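Local coordinates for protein cytochrome c (Pseudomonas aeruginosa, PDB 6RTE) that acts as the dihydro-heme d1 dehydrogenase NirN in heme d1 biosynthesis, pairing a heme c with an eight-bladed beta-propeller, at residues Leu136-Arg141 against Asp189-Tyr194; Val152-Ser155 against Val160-Leu163; Ala172-Arg177 against Thr203-Tyr208. One frame throughout, in Å; residues are numbered along the deposited sequence.

Contact 1 of 3, residues Leu136-Arg141 against Asp189-Tyr194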
loop_
_atom_site.group_PDB
_atom_site.type_symbol
_atom_site.label_atom_id
_atom_site.label_comp_id
_atom_site.label_asym_id
_atom_site.label_seq_id
_atom_site.Cartn_x
_atom_site.Cartn_y
_atom_site.Cartn_z
ATOM N N LEU A 136 13.511 -10.166 23.386
ATOM C CA LEU A 136 13.512 -8.730 23.587
ATOM C C LEU A 136 12.596 -8.338 24.739
ATOM O O LEU A 136 11.499 -8.894 24.873
ATOM C CB LEU A 136 13.048 -7.998 22.324
ATOM C CG LEU A 136 13.925 -8.101 21.072
ATOM C CD1 LEU A 136 13.185 -7.526 19.887
ATOM C CD2 LEU A 136 15.257 -7.386 21.266
ATOM N N PRO A 137 12.992 -7.359 25.551
ATOM C CA PRO A 137 12.068 -6.842 26.570
ATOM C C PRO A 137 10.861 -6.188 25.915
ATOM O O PRO A 137 10.855 -5.888 24.711
ATOM C CB PRO A 137 12.922 -5.839 27.362
ATOM C CG PRO A 137 14.079 -5.503 26.492
ATOM C CD PRO A 137 14.244 -6.585 25.463
ATOM N N SER A 138 9.804 -6.013 26.704
ATOM C CA SER A 138 8.520 -5.550 26.176
ATOM C C SER A 138 8.201 -4.120 26.613
ATOM O O SER A 138 7.034 -3.738 26.722
ATOM C CB SER A 138 7.405 -6.510 26.583
ATOM O OG SER A 138 7.457 -7.695 25.791
ATOM N N ARG A 139 9.221 -3.329 26.826
ATOM C CA ARG A 139 9.098 -1.959 27.281
ATOM C C ARG A 139 9.587 -1.010 26.194
ATOM O O ARG A 139 10.621 -1.271 25.584
ATOM C CB ARG A 139 9.936 -1.776 28.556
ATOM C CG ARG A 139 10.305 -0.359 28.903
ATOM C CD ARG A 139 11.248 -0.316 30.102
ATOM N NE ARG A 139 11.204 0.998 30.734
ATOM C CZ ARG A 139 10.531 1.283 31.847
ATOM N NH1 ARG A 139 9.855 0.343 32.499
ATOM N NH2 ARG A 139 10.548 2.521 32.315
ATOM N N PRO A 140 8.869 0.081 25.916
ATOM C CA PRO A 140 9.426 1.092 25.005
ATOM C C PRO A 140 10.768 1.591 25.514
ATOM O O PRO A 140 10.908 1.976 26.677
ATOM C CB PRO A 140 8.364 2.196 24.997
ATOM C CG PRO A 140 7.088 1.490 25.349
ATOM C CD PRO A 140 7.501 0.425 26.342
ATOM N N ARG A 141 11.766 1.562 24.639
ATOM C CA ARG A 141 13.100 2.038 24.980
ATOM C C ARG A 141 13.217 3.554 24.945
ATOM O O ARG A 141 14.271 4.093 25.298
ATOM C CB ARG A 141 14.127 1.429 24.025
ATOM C CG ARG A 141 14.532 0.009 24.366
ATOM C CD ARG A 141 15.541 -0.488 23.349
ATOM N NE ARG A 141 16.446 -1.500 23.886
ATOM C CZ ARG A 141 17.471 -1.237 24.690
ATOM N NH1 ARG A 141 17.718 0.010 25.075
ATOM N NH2 ARG A 141 18.246 -2.226 25.116
ATOM N N ASP A 189 -2.125 -3.981 19.314
ATOM C CA ASP A 189 -1.666 -3.075 20.355
ATOM C C ASP A 189 -0.723 -1.996 19.827
ATOM O O ASP A 189 -0.276 -1.149 20.604
ATOM C CB ASP A 189 -0.963 -3.863 21.473
ATOM C CG ASP A 189 0.291 -4.594 20.987
ATOM O OD1 ASP A 189 0.651 -4.480 19.788
ATOM O OD2 ASP A 189 0.923 -5.290 21.808
ATOM N N GLY A 190 -0.396 -2.022 18.542
ATOM C CA GLY A 190 0.418 -0.988 17.951
ATOM C C GLY A 190 1.902 -1.121 18.184
ATOM O O GLY A 190 2.651 -0.220 17.800
ATOM N N ARG A 191 2.355 -2.199 18.812
ATOM C CA ARG A 191 3.778 -2.352 19.088
ATOM C C ARG A 191 4.560 -2.791 17.855
ATOM O O ARG A 191 5.719 -2.378 17.670
ATOM C CB ARG A 191 3.998 -3.368 20.209
ATOM C CG ARG A 191 5.469 -3.738 20.367
ATOM C CD ARG A 191 5.706 -4.732 21.480
ATOM N NE ARG A 191 7.079 -5.236 21.433
ATOM C CZ ARG A 191 7.548 -6.194 22.221
ATOM N NH1 ARG A 191 6.769 -6.742 23.156
ATOM N NH2 ARG A 191 8.802 -6.583 22.090
ATOM N N LEU A 192 3.969 -3.653 17.022
ATOM C CA LEU A 192 4.661 -4.226 15.876
ATOM C C LEU A 192 4.130 -3.641 14.568
ATOM O O LEU A 192 2.939 -3.334 14.440
ATOM C CB LEU A 192 4.512 -5.748 15.860
ATOM C CG LEU A 192 4.929 -6.494 17.135
ATOM C CD1 LEU A 192 4.529 -7.956 17.027
ATOM C CD2 LEU A 192 6.429 -6.360 17.415
ATOM N N VAL A 193 5.018 -3.505 13.588
ATOM C CA VAL A 193 4.650 -2.972 12.276
ATOM C C VAL A 193 5.191 -3.910 11.202
ATOM O O VAL A 193 6.306 -4.442 11.316
ATOM C CB VAL A 193 5.126 -1.515 12.089
ATOM C CG1 VAL A 193 6.591 -1.368 12.336
ATOM C CG2 VAL A 193 4.759 -0.989 10.700
ATOM N N TYR A 194 4.369 -4.141 10.185
ATOM C CA TYR A 194 4.616 -5.123 9.132
ATOM C C TYR A 194 4.672 -4.399 7.796
ATOM O O TYR A 194 3.742 -3.666 7.450
ATOM C CB TYR A 194 3.511 -6.195 9.118
ATOM C CG TYR A 194 3.359 -6.945 10.421
ATOM C CD1 TYR A 194 2.698 -6.371 11.513
ATOM C CD2 TYR A 194 3.884 -8.217 10.574
ATOM C CE1 TYR A 194 2.572 -7.056 12.719
ATOM C CE2 TYR A 194 3.763 -8.911 11.782
ATOM C CZ TYR A 194 3.112 -8.328 12.846
ATOM O OH TYR A 194 3.000 -9.028 14.041
HETATM O O HOH W 1 9.477 -8.928 23.491
#
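Ser-138 and Pro-137 lie in an irregular loop that meets Arg-191 just before strand 192-197 begins. The two backbones do not pair. Residues 136-141 have no regular helix or strand, and residues 189-191 form a turn. In that turn, which passes through Gly-190 with a positive phi, the N-H of Arg-191 bonds back to OD1 of Asp-189 at 3.0 Å, an Asx turn. The bond is straight, 172° at the hydrogen, but it reaches the carboxylate from above its plane. With CG anti to the backbone N (chi1 170°) and the chain extended beyond it, Arg-191 carries its guanidinium across to the loop, beside Asp-206 of strand 201-206. NH1 donates to OG of Ser-138 at 2.9 Å. This bond is bent, with 136° at the hydrogen, and OG is tilted from the guanidinium plane. NH2 lies 3.4 Å from O of Pro-137, which stands oblique to the flat group. CB of Leu-136 is near the guanidinium edge, 4.5 Å from NH2. A water in the guanidinium plane accepts from NH2 of Arg-191 at 2.8 Å. Its 2.4 Å separation from O of Leu-136 is too short to trust, so the water bridge is doubtful in detail. The stronger partner of NH2 is Asp-206, whose salt bridge probably stabilises the positive charge of Arg-191 at this surface contact. Asn-209 donates to O of Pro-137. The contact joins the loop after helix 120-126 to the turn that opens strand 192-197. That Asx turn leads into one of the antiparallel strands of a beta-propeller blade.

Contact 2 of 3, residues Val152-Ser155 against Val160-Leu163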
loop_
_atom_site.group_PDB
_atom_site.type_symbol
_atom_site.label_atom_id
_atom_site.label_comp_id
_atom_site.label_asym_id
_atom_site.label_seq_id
_atom_site.Cartn_x
_atom_site.Cartn_y
_atom_site.Cartn_z
ATOM N N VAL A 152 6.995 6.614 8.918
ATOM C CA VAL A 152 7.120 7.451 7.722
ATOM C C VAL A 152 7.923 6.695 6.678
ATOM O O VAL A 152 9.068 6.299 6.929
ATOM C CB VAL A 152 7.775 8.804 8.036
ATOM C CG1 VAL A 152 7.835 9.660 6.765
ATOM C CG2 VAL A 152 7.013 9.510 9.107
ATOM N N VAL A 153 7.327 6.504 5.507
ATOM C CA VAL A 153 7.972 5.788 4.407
ATOM C C VAL A 153 8.724 6.809 3.557
ATOM O O VAL A 153 8.124 7.740 3.004
ATOM C CB VAL A 153 6.941 5.006 3.584
ATOM C CG1 VAL A 153 7.601 4.311 2.404
ATOM C CG2 VAL A 153 6.245 3.949 4.461
ATOM N N GLU A 154 10.048 6.671 3.504
ATOM C CA GLU A 154 10.896 7.551 2.689
ATOM C C GLU A 154 11.219 6.792 1.402
ATOM O O GLU A 154 12.208 6.060 1.319
ATOM C CB GLU A 154 12.156 7.952 3.444
ATOM C CG GLU A 154 11.897 8.798 4.679
ATOM C CD GLU A 154 13.171 9.099 5.449
ATOM O OE1 GLU A 154 13.452 8.406 6.461
ATOM O OE2 GLU A 154 13.893 10.026 5.037
ATOM N N SER A 155 10.364 6.962 0.394
ATOM C CA SER A 155 10.433 6.097 -0.781
ATOM C C SER A 155 11.565 6.472 -1.731
ATOM O O SER A 155 11.966 5.640 -2.547
ATOM C CB SER A 155 9.093 6.121 -1.517
ATOM O OG SER A 155 8.928 7.324 -2.250
ATOM N N VAL A 160 12.844 4.118 6.298
ATOM C CA VAL A 160 11.678 4.362 7.137
ATOM C C VAL A 160 12.152 5.165 8.338
ATOM O O VAL A 160 13.186 4.838 8.930
ATOM C CB VAL A 160 11.011 3.055 7.596
ATOM C CG1 VAL A 160 9.955 3.329 8.697
ATOM C CG2 VAL A 160 10.397 2.317 6.411
ATOM N N THR A 161 11.417 6.220 8.673
ATOM C CA THR A 161 11.666 7.012 9.866
ATOM C C THR A 161 10.538 6.779 10.855
ATOM O O THR A 161 9.360 6.768 10.471
ATOM C CB THR A 161 11.787 8.498 9.528
ATOM O OG1 THR A 161 13.069 8.738 8.952
ATOM C CG2 THR A 161 11.620 9.373 10.788
ATOM N N ILE A 162 10.904 6.547 12.113
ATOM C CA ILE A 162 9.946 6.473 13.211
ATOM C C ILE A 162 9.928 7.846 13.855
ATOM O O ILE A 162 10.972 8.348 14.295
ATOM C CB ILE A 162 10.318 5.380 14.224
ATOM C CG1 ILE A 162 10.545 4.050 13.524
ATOM C CG2 ILE A 162 9.220 5.235 15.281
ATOM C CD1 ILE A 162 9.353 3.539 12.761
ATOM N N LEU A 163 8.758 8.468 13.901
ATOM C CA LEU A 163 8.634 9.856 14.331
ATOM C C LEU A 163 7.870 9.951 15.644
ATOM O O LEU A 163 6.792 9.369 15.783
ATOM C CB LEU A 163 7.921 10.680 13.256
ATOM C CG LEU A 163 8.144 12.186 13.262
ATOM C CD1 LEU A 163 9.497 12.514 12.639
ATOM C CD2 LEU A 163 7.010 12.877 12.522
#
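Val-152 and Thr-161 form an antiparallel hydrogen-bonded pair, and both of their backbone bonds are made. N of Val-152 donates to O of Thr-161 at 2.8 Å. N of Thr-161 returns a bond to O of Val-152 at 2.9 Å. The same O of Val-152 also takes a CA-H contact from Val-160 CA, 3.3 Å away. Val-153 and Val-160 follow as a non-hydrogen-bonded pair.

The side-chain bond lies on the face shared by Val-152 and Thr-161. OG1 of Thr-161 donates to OE1 of Glu-154 at 2.5 Å and meets the carboxylate from above its plane. The torsion that sets OG1 beside its own backbone N (chi1 -77°) turns it to this carboxylate, which comes from an extended Glu-154 chain. OE1 has a second partner, Arg-173, in a salt bridge that would probably keep this buried glutamate charged. OE2 is hydrogen-bonded too. On the same face CG2 of Val-152 packs against CB of Leu-163 at 4.4 Å.

Strand 150-154 is paired on its other edge with strand 491-496, through Val-153 with Ser-492 and Gly-493. Strand 159-164 pairs in turn with strand 169-175, through backbone bonds of Val-160 with Phe-174 and Ile-162 with Ile-171. The hairpin thus forms the middle of a sheet joined by a C-terminal strand, consistent with the velcro closure of a propeller. Met-488 and Leu-486 of strand 482-488 pack over Val-152, Glu-154 and Leu-163.

Contact 3 of 3, residues Ala172-Arg177 against Thr203-Tyr208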
loop_
_atom_site.group_PDB
_atom_site.type_symbol
_atom_site.label_atom_id
_atom_site.label_comp_id
_atom_site.label_asym_id
_atom_site.label_seq_id
_atom_site.Cartn_x
_atom_site.Cartn_y
_atom_site.Cartn_z
ATOM N N ALA A 172 14.157 7.090 15.258
ATOM C CA ALA A 172 14.877 6.024 14.579
ATOM C C ALA A 172 14.709 6.209 13.077
ATOM O O ALA A 172 13.681 6.720 12.616
ATOM C CB ALA A 172 14.369 4.640 14.996
ATOM N N ARG A 173 15.715 5.775 12.328
ATOM C CA ARG A 173 15.642 5.711 10.878
ATOM C C ARG A 173 16.396 4.464 10.448
ATOM O O ARG A 173 17.470 4.180 10.985
ATOM C CB ARG A 173 16.236 6.974 10.248
ATOM C CG ARG A 173 16.020 7.088 8.746
ATOM C CD ARG A 173 16.630 8.377 8.195
ATOM N NE ARG A 173 16.267 8.570 6.790
ATOM C CZ ARG A 173 17.080 8.371 5.751
ATOM N NH1 ARG A 173 18.339 7.981 5.929
ATOM N NH2 ARG A 173 16.624 8.574 4.522
ATOM N N PHE A 174 15.824 3.696 9.524
ATOM C CA PHE A 174 16.477 2.473 9.081
ATOM C C PHE A 174 16.204 2.253 7.597
ATOM O O PHE A 174 15.166 2.681 7.082
ATOM C CB PHE A 174 16.019 1.242 9.901
ATOM C CG PHE A 174 14.522 1.013 9.926
ATOM C CD1 PHE A 174 13.713 1.694 10.821
ATOM C CD2 PHE A 174 13.936 0.094 9.077
ATOM C CE1 PHE A 174 12.333 1.472 10.858
ATOM C CE2 PHE A 174 12.569 -0.131 9.109
ATOM C CZ PHE A 174 11.769 0.564 10.002
ATOM N N PRO A 175 17.142 1.626 6.882
ATOM C CA PRO A 175 16.889 1.296 5.474
ATOM C C PRO A 175 15.917 0.136 5.376
ATOM O O PRO A 175 15.979 -0.817 6.158
ATOM C CB PRO A 175 18.274 0.924 4.937
ATOM C CG PRO A 175 18.983 0.373 6.141
ATOM C CD PRO A 175 18.487 1.194 7.314
ATOM N N SER A 176 14.994 0.240 4.428
ATOM C CA SER A 176 13.979 -0.781 4.247
ATOM C C SER A 176 14.325 -1.659 3.049
ATOM O O SER A 176 15.307 -1.433 2.337
ATOM C CB SER A 176 12.602 -0.143 4.060
ATOM O OG SER A 176 12.519 0.544 2.818
ATOM N N ARG A 177 13.505 -2.681 2.833
ATOM C CA ARG A 177 13.531 -3.383 1.563
ATOM C C ARG A 177 13.120 -2.425 0.455
ATOM O O ARG A 177 12.468 -1.399 0.684
ATOM C CB ARG A 177 12.611 -4.599 1.591
ATOM C CG ARG A 177 13.020 -5.676 2.593
ATOM C CD ARG A 177 14.181 -6.519 2.086
ATOM N NE ARG A 177 14.669 -7.444 3.111
ATOM C CZ ARG A 177 15.528 -8.436 2.882
ATOM N NH1 ARG A 177 15.973 -8.656 1.650
ATOM N NH2 ARG A 177 15.925 -9.225 3.876
ATOM N N THR A 203 8.720 -7.584 6.259
ATOM C CA THR A 203 9.577 -7.177 7.367
ATOM C C THR A 203 8.717 -6.935 8.604
ATOM O O THR A 203 7.703 -6.237 8.536
ATOM C CB THR A 203 10.371 -5.900 7.021
ATOM O OG1 THR A 203 11.123 -6.103 5.814
ATOM C CG2 THR A 203 11.339 -5.505 8.152
ATOM N N LEU A 204 9.124 -7.522 9.729
ATOM C CA LEU A 204 8.501 -7.289 11.030
ATOM C C LEU A 204 9.431 -6.423 11.863
ATOM O O LEU A 204 10.593 -6.779 12.075
ATOM C CB LEU A 204 8.215 -8.614 11.735
ATOM C CG LEU A 204 7.729 -8.551 13.190
ATOM C CD1 LEU A 204 6.510 -7.651 13.341
ATOM C CD2 LEU A 204 7.442 -9.969 13.683
ATOM N N TYR A 205 8.914 -5.291 12.352
ATOM C CA TYR A 205 9.694 -4.312 13.096
ATOM C C TYR A 205 9.043 -4.077 14.448
ATOM O O TYR A 205 7.834 -3.849 14.525
ATOM C CB TYR A 205 9.787 -2.998 12.315
ATOM C CG TYR A 205 10.731 -1.976 12.897
ATOM C CD1 TYR A 205 12.085 -2.019 12.608
ATOM C CD2 TYR A 205 10.263 -0.953 13.707
ATOM C CE1 TYR A 205 12.958 -1.073 13.120
ATOM C CE2 TYR A 205 11.136 -0.001 14.231
ATOM C CZ TYR A 205 12.475 -0.073 13.928
ATOM O OH TYR A 205 13.337 0.851 14.424
ATOM N N ASP A 206 9.849 -4.123 15.505
ATOM C CA ASP A 206 9.392 -3.926 16.875
ATOM C C ASP A 206 9.604 -2.464 17.248
ATOM O O ASP A 206 10.738 -2.030 17.460
ATOM C CB ASP A 206 10.151 -4.849 17.822
ATOM C CG ASP A 206 9.759 -4.647 19.284
ATOM O OD1 ASP A 206 8.836 -3.854 19.572
ATOM O OD2 ASP A 206 10.395 -5.290 20.139
ATOM N N LEU A 207 8.509 -1.699 17.322
ATOM C CA LEU A 207 8.636 -0.273 17.613
ATOM C C LEU A 207 9.177 -0.029 19.010
ATOM O O LEU A 207 9.900 0.957 19.228
ATOM C CB LEU A 207 7.288 0.427 17.442
ATOM C CG LEU A 207 6.784 0.578 16.002
ATOM C CD1 LEU A 207 5.301 0.945 15.988
ATOM C CD2 LEU A 207 7.610 1.618 15.253
ATOM N N TYR A 208 8.855 -0.899 19.974
ATOM C CA TYR A 208 9.330 -0.670 21.335
ATOM C C TYR A 208 10.849 -0.777 21.430
ATOM O O TYR A 208 11.485 -0.014 22.167
ATOM C CB TYR A 208 8.700 -1.656 22.322
ATOM C CG TYR A 208 7.244 -1.421 22.623
ATOM C CD1 TYR A 208 6.514 -0.463 21.940
ATOM C CD2 TYR A 208 6.597 -2.178 23.593
ATOM C CE1 TYR A 208 5.174 -0.268 22.196
ATOM C CE2 TYR A 208 5.256 -1.985 23.865
ATOM C CZ TYR A 208 4.551 -1.026 23.165
ATOM O OH TYR A 208 3.220 -0.823 23.423
HETATM O O HOH W 2 11.600 -3.415 4.802
#
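Phe-174 and Tyr-205, from strands of two different sheets, form an offset stack. The ring centroids are 4.2 Å apart and the planes lie at 11°. The closest atoms are CE1 of Phe-174 and CZ of Tyr-205, at 3.4 Å. Each ring meets the other toward its rim. CG of Phe-174 takes the crowded position between N and the carbonyl carbon (chi1 55°), a rotamer that points the ring at Tyr-205. CB of Ala-172 adds a light touch on OH of Tyr-205 at 4.0 Å.

At the other end of the contact a water accepts from N of Arg-177 at 2.8 Å and donates to OG1 of Thr-203 at 2.9 Å. CG of Arg-177 passes 3.8 Å from that OG1. Glu-215 ties this end further: it salt-bridges Arg-177 and hydrogen-bonds Thr-203. Trp-201 makes a cation-pi contact with Arg-177.

Strand 169-175 is the outermost strand of its sheet, next to strand 159-164. Strand 201-206 belongs to the following sheet, between strands 192-197 and 211-217. Val-160 packs on Phe-174, and Val-193 and Val-212 pack on Tyr-205.

How the contacts relate
Contact 3 lies between the other two, with one segment in each of two neighbouring propeller sheets. Contacts 1 and 3 meet directly, with centres 11 Å apart. Strands 192-197 and 201-206 are neighbours in one sheet, and O of Arg-191 lies 2.9 Å from N of Leu-207, a probable hydrogen bond. Contacts 2 and 3 are closer still, 9 Å between centres. Strands 159-164 and 169-175 join them, and CD1 of Ile-162 packs on CD2 of Leu-207 at 3.6 Å. Contacts 1 and 2 do not touch; their nearest atoms are about 6 Å apart. The heme c lies beyond, about 12 Å from the Glu-154 side chain and about 11 Å from that of Arg-177.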